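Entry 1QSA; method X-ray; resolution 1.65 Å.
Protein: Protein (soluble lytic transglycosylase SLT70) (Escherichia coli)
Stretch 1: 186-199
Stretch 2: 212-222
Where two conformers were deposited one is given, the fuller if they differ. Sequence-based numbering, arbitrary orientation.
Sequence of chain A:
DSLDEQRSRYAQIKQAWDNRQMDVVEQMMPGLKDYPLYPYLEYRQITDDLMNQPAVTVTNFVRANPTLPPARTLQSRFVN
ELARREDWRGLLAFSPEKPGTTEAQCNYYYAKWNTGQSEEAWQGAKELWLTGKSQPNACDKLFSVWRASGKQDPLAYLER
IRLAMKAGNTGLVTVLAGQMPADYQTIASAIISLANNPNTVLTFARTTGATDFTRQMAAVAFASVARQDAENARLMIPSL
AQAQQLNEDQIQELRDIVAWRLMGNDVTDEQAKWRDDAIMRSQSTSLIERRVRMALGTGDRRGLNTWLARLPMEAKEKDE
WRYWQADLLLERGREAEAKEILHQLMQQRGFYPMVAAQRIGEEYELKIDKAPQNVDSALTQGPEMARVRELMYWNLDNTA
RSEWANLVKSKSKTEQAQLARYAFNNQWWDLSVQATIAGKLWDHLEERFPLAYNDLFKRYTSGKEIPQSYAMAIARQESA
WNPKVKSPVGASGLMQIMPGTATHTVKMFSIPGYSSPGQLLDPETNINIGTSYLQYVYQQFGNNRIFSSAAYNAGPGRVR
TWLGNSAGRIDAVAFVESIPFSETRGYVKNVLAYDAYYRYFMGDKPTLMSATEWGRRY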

# COMPACT_ATOMS: atom_id res chain seq x y z
N THR A 186 28.92 13.52 -24.49
CA THR A 186 30.16 13.53 -23.74
C THR A 186 30.09 12.92 -22.33
O THR A 186 31.10 12.43 -21.81
N ILE A 187 28.89 12.93 -21.72
CA ILE A 187 28.73 12.32 -20.40
C ILE A 187 27.94 11.00 -20.41
O ILE A 187 27.73 10.41 -19.36
N ALA A 188 27.56 10.52 -21.60
CA ALA A 188 26.78 9.28 -21.71
C ALA A 188 27.44 8.05 -21.08
O ALA A 188 26.81 7.33 -20.31
N SER A 189 28.70 7.79 -21.43
CA SER A 189 29.42 6.65 -20.91
C SER A 189 29.53 6.70 -19.39
O SER A 189 29.36 5.67 -18.73
N ALA A 190 29.80 7.89 -18.85
CA ALA A 190 29.92 8.08 -17.41
C ALA A 190 28.60 7.76 -16.71
O ALA A 190 28.58 7.12 -15.67
N ILE A 191 27.49 8.18 -17.33
CA ILE A 191 26.16 7.92 -16.76
C ILE A 191 25.88 6.41 -16.76
O ILE A 191 25.39 5.87 -15.77
N ILE A 192 26.18 5.75 -17.87
CA ILE A 192 25.96 4.31 -17.98
C ILE A 192 26.79 3.60 -16.90
O ILE A 192 26.31 2.68 -16.24
N SER A 193 28.02 4.06 -16.69
CA SER A 193 28.89 3.46 -15.68
C SER A 193 28.33 3.65 -14.27
O SER A 193 28.45 2.75 -13.43
N LEU A 194 27.71 4.81 -14.02
CA LEU A 194 27.13 5.14 -12.73
C LEU A 194 25.90 4.27 -12.44
O LEU A 194 25.73 3.77 -11.32
N ALA A 195 25.06 4.08 -13.45
CA ALA A 195 23.86 3.25 -13.32
C ALA A 195 24.26 1.78 -13.14
O ALA A 195 23.57 1.02 -12.45
N ASN A 196 25.36 1.38 -13.77
CA ASN A 196 25.84 0.01 -13.66
C ASN A 196 26.43 -0.30 -12.29
O ASN A 196 26.19 -1.38 -11.72
N ASN A 197 27.21 0.63 -11.76
CA ASN A 197 27.86 0.46 -10.47
C ASN A 197 28.01 1.83 -9.80
O ASN A 197 28.84 2.64 -10.21
N PRO A 198 27.22 2.08 -8.75
CA PRO A 198 27.25 3.35 -8.02
C PRO A 198 28.59 3.65 -7.38
O PRO A 198 28.85 4.79 -6.99
N ASN A 199 29.46 2.65 -7.28
CA ASN A 199 30.77 2.85 -6.70
C ASN A 199 31.69 3.66 -7.59
O ASN A 199 32.78 4.05 -7.17
N ASP A 212 23.79 21.12 -11.72
CA ASP A 212 22.67 20.65 -10.92
C ASP A 212 22.37 19.19 -11.29
O ASP A 212 22.08 18.36 -10.43
N PHE A 213 22.51 18.88 -12.58
CA PHE A 213 22.26 17.52 -13.05
C PHE A 213 23.26 16.50 -12.50
O PHE A 213 22.85 15.50 -11.88
N THR A 214 24.56 16.73 -12.70
CA THR A 214 25.56 15.78 -12.23
C THR A 214 25.62 15.67 -10.71
O THR A 214 25.95 14.60 -10.19
N ARG A 215 25.24 16.74 -10.01
CA ARG A 215 25.25 16.71 -8.54
C ARG A 215 24.10 15.82 -8.07
O ARG A 215 24.28 14.98 -7.18
N GLN A 216 22.93 15.96 -8.69
CA GLN A 216 21.79 15.14 -8.31
C GLN A 216 22.01 13.67 -8.66
O GLN A 216 21.63 12.78 -7.88
N MET A 217 22.62 13.41 -9.81
CA MET A 217 22.91 12.04 -10.23
C MET A 217 23.89 11.41 -9.24
O MET A 217 23.69 10.28 -8.78
N ALA A 218 24.93 12.15 -8.87
CA ALA A 218 25.92 11.63 -7.93
C ALA A 218 25.32 11.40 -6.53
O ALA A 218 25.70 10.45 -5.86
N ALA A 219 24.39 12.25 -6.11
CA ALA A 219 23.78 12.09 -4.79
C ALA A 219 22.96 10.80 -4.70
O ALA A 219 22.92 10.15 -3.65
N VAL A 220 22.32 10.41 -5.80
CA VAL A 220 21.55 9.16 -5.79
C VAL A 220 22.53 7.98 -5.71
O VAL A 220 22.36 7.06 -4.90
N ALA A 221 23.58 8.00 -6.53
CA ALA A 221 24.57 6.93 -6.52
C ALA A 221 25.23 6.83 -5.14
O ALA A 221 25.48 5.75 -4.63
N PHE A 222 25.47 7.99 -4.53
CA PHE A 222 26.10 8.05 -3.22
C PHE A 222 25.24 7.32 -2.19
O PHE A 222 25.76 6.59 -1.34

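Two helices that run in nearly the same direction can pack through a single stripe of apolar side chains, and the rotamers along that stripe show how each residue spans a gap of a given width. The soluble lytic transglycosylase SLT70 offers a compact example. Helix 186-196 and helix 212-222 lie at 21° to each other, with their axes 10.5 Å apart at closest approach. No hydrogen bond joins them; the contact rests mainly on apolar side-chain packing that buries 345 Å² in all.

From the first stretch Ile187, Ile191, Leu194 and Pro198 direct their CA-to-CB bonds toward the partner, a spacing of three or four residues that keeps them on one helical face and continues it past the helix end. Phe213, Met217 and Ala221 answer them at intervals of four.

At one end, Phe213 adopts t for chi1 with chi2 at 76°, which brings the CE2 side of its ring up to two isoleucines. Ile187 is p, t and Ile191 m, t; despite their different chi1 values, both extend through chi2 so that CD1 reaches the same ring atom. Ile187 CD1 and Ile191 CD1 each lie 3.9 Å from Phe213 CE2, the latter at the ring edge, near its plane.

Midway, where the CA atoms of Ile191 and Met217 are 8.4 Å apart, Met217 reaches across with a flexible side chain. Met217 takes m at all three chi angles, a folded course that leaves its CE 4.0 Å from Ile191 CG2. Leu194 is in the common t, p rotamer. Leu194 CD2 lies 4.1 Å from Met217 CB and 3.8 Å from Met217 O; both methyls approach Ala221 CB, with Leu194 CD1 nearer at 3.6 Å and Leu194 CD2 at 4.2 Å. Met217 O already accepts from Ala221 N at 3.2 Å within its own helix.

At the far end the gap narrows to 4.7 Å between the CA atoms of Pro198 and Ala221, and the side chains are correspondingly compact. Pro198 CB, set by the backbone, lies 3.5 Å from Ala221 O and 4.1 Å from Ala221 CB; the ring pucker is C-gamma endo.

Some polar side chains find partners away from this stripe. Asn197, the first residue to leave helical phi/psi, has chi1 t and uses OD1 to accept from both Asn199 N and Asn199 ND2, each at 3.0 Å, bracing the turn around Pro198. On the second helix, Gln216 NE2 donates to Asp212 OD2 at 3.0 Å, one helical turn back.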

# COMPACT_ATOMS: atom_id res chain seq x y z
CB THR A 186 30.86 14.90 -23.74
OG1 THR A 186 32.24 14.72 -23.43
CG2 THR A 186 30.21 15.89 -22.74
CB ILE A 187 28.06 13.26 -19.36
CG1 ILE A 187 26.70 13.75 -19.85
CG2 ILE A 187 29.01 14.40 -19.01
CD1 ILE A 187 25.93 14.52 -18.80
CB ALA A 188 26.45 9.00 -23.18
CB SER A 189 30.82 6.56 -21.52
OG SER A 189 31.49 5.39 -21.06
CB ALA A 190 30.37 9.52 -17.09
CB ILE A 191 25.07 8.67 -17.54
CG1 ILE A 191 25.19 10.17 -17.28
CG2 ILE A 191 23.67 8.16 -17.13
CD1 ILE A 191 24.37 11.05 -18.22
CB ILE A 192 26.32 3.79 -19.39
CG1 ILE A 192 25.33 4.34 -20.42
CG2 ILE A 192 26.28 2.26 -19.43
CD1 ILE A 192 25.77 4.16 -21.86
CB SER A 193 30.31 4.04 -15.76
OG SER A 193 30.96 3.62 -16.96
CB LEU A 194 26.77 6.63 -12.68
CG LEU A 194 26.44 7.25 -11.32
CD1 LEU A 194 27.72 7.35 -10.48
CD2 LEU A 194 25.82 8.63 -11.49
CB ALA A 195 22.97 3.40 -14.57
CB ASN A 196 26.88 -0.28 -14.75
CG ASN A 196 27.34 -1.74 -14.75
OD1 ASN A 196 26.54 -2.66 -14.94
ND2 ASN A 196 28.63 -1.95 -14.54
CB ASN A 197 29.23 -0.20 -10.67
CG ASN A 197 30.00 -0.36 -9.38
OD1 ASN A 197 29.47 -0.14 -8.29
ND2 ASN A 197 31.26 -0.76 -9.50
CB PRO A 198 26.13 3.19 -6.99
CG PRO A 198 26.14 1.73 -6.71
CD PRO A 198 26.33 1.11 -8.07
CB ASN A 199 31.41 1.53 -6.28
CG ASN A 199 30.70 0.92 -5.10
OD1 ASN A 199 30.75 1.45 -3.99
ND2 ASN A 199 29.96 -0.16 -5.35
CB ASP A 212 21.44 21.51 -11.16
CG ASP A 212 20.31 21.18 -10.21
OD1 ASP A 212 20.55 21.17 -8.98
OD2 ASP A 212 19.19 20.92 -10.70
CB PHE A 213 22.29 17.47 -14.59
CG PHE A 213 22.14 16.08 -15.15
CD1 PHE A 213 20.90 15.45 -15.16
CD2 PHE A 213 23.25 15.38 -15.64
CE1 PHE A 213 20.76 14.14 -15.65
CE2 PHE A 213 23.13 14.07 -16.13
CZ PHE A 213 21.87 13.45 -16.14
CB THR A 214 26.95 16.05 -12.82
OG1 THR A 214 27.36 17.38 -12.49
CG2 THR A 214 26.93 15.87 -14.34
CB ARG A 215 25.12 18.12 -7.96
CG ARG A 215 26.41 18.92 -8.10
CD ARG A 215 26.21 20.37 -7.70
NE ARG A 215 27.41 21.15 -7.98
CZ ARG A 215 27.44 22.29 -8.68
NH1 ARG A 215 26.32 22.78 -9.20
NH2 ARG A 215 28.59 22.92 -8.88
CB GLN A 216 20.51 15.65 -8.97
CG GLN A 216 20.05 16.97 -8.41
CD GLN A 216 18.62 17.24 -8.80
OE1 GLN A 216 17.75 16.42 -8.56
NE2 GLN A 216 18.39 18.36 -9.47
CB MET A 217 23.53 12.04 -11.63
CG MET A 217 22.55 12.43 -12.76
SD MET A 217 21.24 11.19 -13.03
CE MET A 217 22.16 9.93 -13.90
CB ALA A 218 27.13 12.58 -7.84
CB ALA A 219 22.94 13.30 -4.42
CB VAL A 220 20.65 9.02 -7.05
CG1 VAL A 220 19.91 7.68 -7.03
CG2 VAL A 220 19.63 10.16 -7.12
CB ALA A 221 25.61 7.16 -7.60
CB PHE A 222 26.32 9.51 -2.81
CG PHE A 222 26.92 9.68 -1.43
CD1 PHE A 222 28.30 9.58 -1.24
CD2 PHE A 222 26.11 9.97 -0.34
CE1 PHE A 222 28.86 9.76 0.04
CE2 PHE A 222 26.65 10.16 0.93
CZ PHE A 222 28.02 10.06 1.12